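Lmaj004091aaa (PDB 1XTP) probably methylates the N-terminal alpha-amino group of proteins that begin with an X-Pro-Lys sequence, using S-adenosyl-L-methionine as methyl donor. Local coordinates at residues H220-F225 with V233-Q238. Residues are numbered along the deposited sequence; the frame is centred on the assembly and turned at random.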
# COMPACT_ATOMS: atom_id res chain seq x y z
N HIS A 220 -11.37 9.02 2.54
CA HIS A 220 -10.14 9.61 1.97
C HIS A 220 -9.62 8.72 0.82
O HIS A 220 -9.38 9.21 -0.28
CB HIS A 220 -9.11 9.80 3.08
CG HIS A 220 -7.95 10.66 2.72
ND1 HIS A 220 -7.12 11.21 3.68
CD2 HIS A 220 -7.44 11.04 1.52
CE1 HIS A 220 -6.17 11.91 3.08
NE2 HIS A 220 -6.34 11.83 1.77
N TYR A 221 -9.48 7.41 1.06
CA TYR A 221 -9.09 6.46 -0.02
C TYR A 221 -9.98 6.55 -1.27
O TYR A 221 -9.51 6.54 -2.41
CB TYR A 221 -9.09 5.00 0.49
CG TYR A 221 -8.02 4.71 1.51
CD1 TYR A 221 -6.67 5.00 1.22
CD2 TYR A 221 -8.32 4.19 2.76
CE1 TYR A 221 -5.68 4.76 2.16
CE2 TYR A 221 -7.33 3.95 3.71
CZ TYR A 221 -6.00 4.24 3.40
OH TYR A 221 -4.99 4.00 4.32
N LYS A 222 -11.28 6.63 -1.03
CA LYS A 222 -12.28 6.62 -2.10
C LYS A 222 -12.27 7.91 -2.90
O LYS A 222 -12.51 7.90 -4.12
CB LYS A 222 -13.66 6.32 -1.50
CG LYS A 222 -13.81 4.84 -1.19
CD LYS A 222 -14.92 4.55 -0.23
CE LYS A 222 -15.27 3.06 -0.29
NZ LYS A 222 -16.23 2.64 0.76
N ARG A 223 -12.00 9.02 -2.21
CA ARG A 223 -11.74 10.28 -2.89
C ARG A 223 -10.58 10.08 -3.85
O ARG A 223 -10.67 10.45 -5.03
CB ARG A 223 -11.43 11.37 -1.87
CG ARG A 223 -11.43 12.78 -2.44
CD ARG A 223 -11.34 13.86 -1.34
NE ARG A 223 -12.58 13.96 -0.55
CZ ARG A 223 -12.84 14.92 0.33
NH1 ARG A 223 -11.96 15.87 0.58
NH2 ARG A 223 -14.00 14.90 0.98
N LEU A 224 -9.51 9.45 -3.37
CA LEU A 224 -8.32 9.22 -4.20
C LEU A 224 -8.63 8.21 -5.33
O LEU A 224 -8.19 8.41 -6.44
CB LEU A 224 -7.12 8.77 -3.36
CG LEU A 224 -6.70 9.70 -2.21
CD1 LEU A 224 -5.71 9.05 -1.26
CD2 LEU A 224 -6.12 11.00 -2.78
N PHE A 225 -9.40 7.16 -5.05
CA PHE A 225 -9.77 6.22 -6.11
C PHE A 225 -10.55 6.91 -7.21
O PHE A 225 -10.35 6.64 -8.39
CB PHE A 225 -10.65 5.07 -5.60
CG PHE A 225 -10.02 4.23 -4.53
CD1 PHE A 225 -8.65 4.04 -4.47
CD2 PHE A 225 -10.83 3.59 -3.60
CE1 PHE A 225 -8.09 3.24 -3.44
CE2 PHE A 225 -10.29 2.80 -2.60
CZ PHE A 225 -8.92 2.64 -2.52
N VAL A 233 -14.47 -2.82 -6.80
CA VAL A 233 -15.29 -3.95 -7.19
C VAL A 233 -15.71 -4.72 -5.95
O VAL A 233 -16.84 -5.22 -5.87
CB VAL A 233 -14.54 -4.90 -8.12
CG1 VAL A 233 -15.46 -6.06 -8.54
CG2 VAL A 233 -14.02 -4.14 -9.33
N LYS A 234 -14.79 -4.84 -5.01
CA LYS A 234 -15.06 -5.50 -3.76
C LYS A 234 -14.28 -4.80 -2.66
O LYS A 234 -13.27 -4.17 -2.94
CB LYS A 234 -14.67 -6.98 -3.86
CG LYS A 234 -15.13 -7.82 -2.69
CD LYS A 234 -14.96 -9.31 -2.95
N GLU A 235 -14.77 -4.88 -1.43
CA GLU A 235 -14.06 -4.36 -0.27
C GLU A 235 -14.48 -5.12 0.98
O GLU A 235 -15.61 -5.57 1.08
CB GLU A 235 -14.32 -2.87 -0.08
CG GLU A 235 -15.74 -2.53 0.28
CD GLU A 235 -16.05 -1.08 -0.00
OE1 GLU A 235 -15.77 -0.23 0.87
OE2 GLU A 235 -16.55 -0.79 -1.11
N ALA A 236 -13.56 -5.26 1.92
CA ALA A 236 -13.85 -5.97 3.16
C ALA A 236 -12.82 -5.70 4.24
O ALA A 236 -11.63 -5.52 3.96
CB ALA A 236 -13.91 -7.45 2.90
N PHE A 237 -13.28 -5.65 5.48
CA PHE A 237 -12.37 -5.55 6.60
C PHE A 237 -11.78 -6.92 6.88
O PHE A 237 -12.48 -7.94 6.79
CB PHE A 237 -13.09 -5.01 7.84
CG PHE A 237 -13.38 -3.54 7.76
CD1 PHE A 237 -12.38 -2.61 8.01
CD2 PHE A 237 -14.66 -3.09 7.43
CE1 PHE A 237 -12.64 -1.26 7.94
CE2 PHE A 237 -14.93 -1.75 7.35
CZ PHE A 237 -13.91 -0.82 7.62
N GLN A 238 -10.50 -6.96 7.20
CA GLN A 238 -9.86 -8.17 7.70
C GLN A 238 -10.55 -8.67 8.97
O GLN A 238 -10.52 -7.99 9.99
CB GLN A 238 -8.37 -7.89 7.99
CG GLN A 238 -7.61 -9.05 8.71
CD GLN A 238 -7.55 -10.31 7.88
OE1 GLN A 238 -7.14 -10.28 6.73
NE2 GLN A 238 -8.02 -11.43 8.44
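A single salt bridge, between Lys222 of helix 218-228 and Glu235 of strand 232-237, makes the whole direct contact here and illustrates how two long charged side chains can span backbones too far apart to touch in these two segments. Along 233-238, Val233 and Lys234 come first, sharing Ala252 of the adjoining strand as their partner, a classic beta bulge. Glu235 follows, its CB pointing toward the helix. A chi1 of 66° sets CG over the backbone, flanked by N and C, and the chain then stretches out, carrying the carboxylate well away from the strand. Lys222 reaches out to meet it, likewise stretched out past CG, and the two side chains cross at about a right angle. Lys222 NZ donates to Glu235 OE1 at 2.9 Å, and the oxygen accepts through its syn lone pair, while Glu235 OE2 stays 3.9 Å from Lys222 NZ. Lys222 CE lies 3.5 Å from Glu235 OE1, yet the CA atoms of Lys222 and Glu235 remain 11.3 Å apart. Neither charge depends on this bond alone: Lys249 also pairs with Glu235 OE1, and Asp218, one turn earlier in the helix, with Lys222 NZ. Two ammonium groups on one oxygen would be expected to stabilise the ionised carboxylate. Beyond Glu235, backbone hydrogen bonds of Ala236 with Met250 and of Gln238 with Leu248 continue the antiparallel pairing. This partly exposed bridge thus joins an edge strand of the seven-stranded methyltransferase sheet to helix 218-228, which also packs against strand 248-253, where Phe225 meets Tyr251 edge-to-face, and against helix 173-186 through Leu224.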